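Long-range contact in putative adenosine kinase (Schistosoma mansoni, PDB 3VAS), which phosphorylates adenosine to AMP at the expense of ATP, as a nucleoside kinase of the ribokinase (pfkB) family: residues A[66-70]-A[140-144]. Numbering follows the deposited sequence.
With ADN (adenosine), chain C.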
loop_
_atom_site.group_PDB
_atom_site.type_symbol
_atom_site.label_atom_id
_atom_site.label_comp_id
_atom_site.label_asym_id
_atom_site.label_seq_id
_atom_site.Cartn_x
_atom_site.Cartn_y
_atom_site.Cartn_z
ATOM N N ILE A 66 -17.300 -16.949 0.565
ATOM C CA ILE A 66 -17.092 -16.062 1.711
ATOM C C ILE A 66 -17.871 -14.751 1.579
ATOM O O ILE A 66 -18.372 -14.217 2.571
ATOM C CB ILE A 66 -15.581 -15.787 1.984
ATOM C CG1 ILE A 66 -15.374 -15.324 3.421
ATOM C CG2 ILE A 66 -15.000 -14.765 1.003
ATOM C CD1 ILE A 66 -13.927 -15.031 3.763
ATOM N N TYR A 67 -18.005 -14.253 0.355
ATOM C CA TYR A 67 -18.668 -12.970 0.133
ATOM C C TYR A 67 -20.173 -13.042 0.381
ATOM O O TYR A 67 -20.749 -12.141 0.987
ATOM C CB TYR A 67 -18.337 -12.423 -1.259
ATOM C CG TYR A 67 -16.846 -12.293 -1.463
ATOM C CD1 TYR A 67 -16.125 -11.280 -0.836
ATOM C CD2 TYR A 67 -16.154 -13.194 -2.253
ATOM C CE1 TYR A 67 -14.757 -11.165 -1.004
ATOM C CE2 TYR A 67 -14.785 -13.090 -2.426
ATOM C CZ TYR A 67 -14.093 -12.078 -1.800
ATOM O OH TYR A 67 -12.733 -11.981 -1.977
ATOM N N ASP A 68 -20.806 -14.118 -0.073
ATOM C CA ASP A 68 -22.213 -14.345 0.236
ATOM C C ASP A 68 -22.372 -14.640 1.720
ATOM O O ASP A 68 -23.354 -14.234 2.344
ATOM C CB ASP A 68 -22.773 -15.508 -0.583
ATOM C CG ASP A 68 -22.980 -15.153 -2.044
ATOM O OD1 ASP A 68 -23.305 -13.982 -2.332
ATOM O OD2 ASP A 68 -22.819 -16.049 -2.902
ATOM N N GLU A 69 -21.390 -15.339 2.282
ATOM C CA GLU A 69 -21.456 -15.767 3.673
ATOM C C GLU A 69 -21.403 -14.602 4.665
ATOM O O GLU A 69 -22.237 -14.515 5.566
ATOM C CB GLU A 69 -20.358 -16.787 3.984
ATOM C CG GLU A 69 -20.508 -17.437 5.350
ATOM C CD GLU A 69 -19.697 -18.714 5.492
ATOM O OE1 GLU A 69 -18.757 -18.924 4.695
ATOM O OE2 GLU A 69 -20.004 -19.511 6.404
ATOM N N ILE A 70 -20.432 -13.708 4.504
ATOM C CA ILE A 70 -20.312 -12.574 5.423
ATOM C C ILE A 70 -21.438 -11.564 5.221
ATOM O O ILE A 70 -21.694 -10.728 6.084
ATOM C CB ILE A 70 -18.959 -11.851 5.292
ATOM C CG1 ILE A 70 -18.849 -11.168 3.928
ATOM C CG2 ILE A 70 -17.809 -12.816 5.525
ATOM C CD1 ILE A 70 -17.556 -10.418 3.736
ATOM N N LYS A 140 -13.332 -6.111 -4.279
ATOM C CA LYS A 140 -13.721 -6.049 -2.880
ATOM C C LYS A 140 -12.784 -6.890 -2.018
ATOM O O LYS A 140 -12.193 -7.868 -2.492
ATOM C CB LYS A 140 -15.157 -6.545 -2.716
ATOM C CG LYS A 140 -15.403 -7.893 -3.377
ATOM C CD LYS A 140 -16.862 -8.317 -3.284
ATOM C CE LYS A 140 -17.126 -9.553 -4.129
ATOM N NZ LYS A 140 -18.563 -9.955 -4.093
ATOM N N VAL A 141 -12.657 -6.504 -0.752
ATOM C CA VAL A 141 -11.851 -7.250 0.205
ATOM C C VAL A 141 -12.720 -7.681 1.378
ATOM O O VAL A 141 -13.359 -6.855 2.025
ATOM C CB VAL A 141 -10.675 -6.409 0.747
ATOM C CG1 VAL A 141 -9.799 -7.254 1.671
ATOM C CG2 VAL A 141 -9.847 -5.834 -0.397
ATOM N N ALA A 142 -12.768 -8.979 1.646
ATOM C CA ALA A 142 -13.422 -9.437 2.855
ATOM C C ALA A 142 -12.408 -9.290 3.973
ATOM O O ALA A 142 -11.371 -9.954 3.962
ATOM C CB ALA A 142 -13.871 -10.881 2.719
ATOM N N VAL A 143 -12.688 -8.394 4.917
ATOM C CA VAL A 143 -11.791 -8.190 6.050
ATOM C C VAL A 143 -12.399 -8.833 7.289
ATOM O O VAL A 143 -13.350 -8.313 7.873
ATOM C CB VAL A 143 -11.507 -6.698 6.297
ATOM C CG1 VAL A 143 -10.454 -6.524 7.389
ATOM C CG2 VAL A 143 -11.053 -6.030 5.006
ATOM N N LEU A 144 -11.852 -9.979 7.675
ATOM C CA LEU A 144 -12.419 -10.774 8.757
ATOM C C LEU A 144 -11.778 -10.427 10.096
ATOM O O LEU A 144 -10.603 -10.705 10.325
ATOM C CB LEU A 144 -12.257 -12.263 8.457
ATOM C CG LEU A 144 -13.389 -12.933 7.672
ATOM C CD1 LEU A 144 -13.685 -12.220 6.359
ATOM C CD2 LEU A 144 -13.063 -14.397 7.428
HETATM O "O5'" ADN C . -3.437 -2.567 4.084
HETATM C "C5'" ADN C . -4.826 -2.865 4.211
HETATM C "C4'" ADN C . -5.562 -2.610 2.919
HETATM O "O4'" ADN C . -5.071 -3.493 1.898
HETATM C "C3'" ADN C . -7.081 -2.818 2.948
HETATM O "O3'" ADN C . -7.739 -1.550 2.901
HETATM C "C2'" ADN C . -7.384 -3.598 1.648
HETATM O "O2'" ADN C . -8.417 -3.048 0.859
HETATM C "C1'" ADN C . -6.048 -3.567 0.904
HETATM N N9 ADN C . -5.797 -4.734 0.057
HETATM C C8 ADN C . -5.992 -6.000 0.371
HETATM N N7 ADN C . -5.631 -6.808 -0.806
HETATM C C5 ADN C . -5.215 -5.918 -1.841
HETATM C C6 ADN C . -4.778 -6.141 -3.144
HETATM N N6 ADN C . -4.691 -7.484 -3.652
HETATM N N1 ADN C . -4.437 -5.062 -3.950
HETATM C C2 ADN C . -4.519 -3.779 -3.470
HETATM N N3 ADN C . -4.945 -3.559 -2.186
HETATM C C4 ADN C . -5.299 -4.666 -1.373
#
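Tyr67 lays its ring between the side chain of Lys140 and Ile66 where a short helix packs on a strand of the lid, the small domain that covers the nucleoside site in ribokinase-fold adenosine kinases. Helix 65-70 rests on the side of strand 138-145 turned away from adenosine. The N-to-C directions of the short helix and strand segments differ by 57°, and their axes lie 9.6 Å apart. No hydrogen bond joins them; the contact is made by side chains.

Tyr67 CG lies anti to the carbonyl carbon (chi1 -56°), and the ring extends from the helix toward the strand. Lys140 CG sits between the backbone N and the carbonyl carbon (chi1 51°), and the extended chain beyond it runs over one face of the ring. Lys140 CE lies 4.0 Å from the Tyr67 ring centroid, close to the ring normal, in a CH-pi contact. Lys140 NZ continues past the ring to the Tyr67 CB side. Ile66 CG2 covers the opposite face, 3.7 Å above the centre of the Tyr67 ring. The phenol OH makes a weak hydrogen bond to the carbonyl of Val153 on the neighbouring strand 150-157.

Ala142 sits in the middle of the interface. Its methyl meets the ring obliquely, with Ala142 CB 3.8 Å from Tyr67 CE1. Ile70 CD1 reaches the same methyl. Farther along the strand, Ile66 and Leu144 meet tip to tip, Ile66 CD1 lying 3.8 Å from Leu144 CD2. Met45 of helix 44-48 touches both of these side chains.

Val141 points away from the helix, into the adenosine pocket. Val141 CG2 lies 3.4 Å from O2' of the ligand ribose.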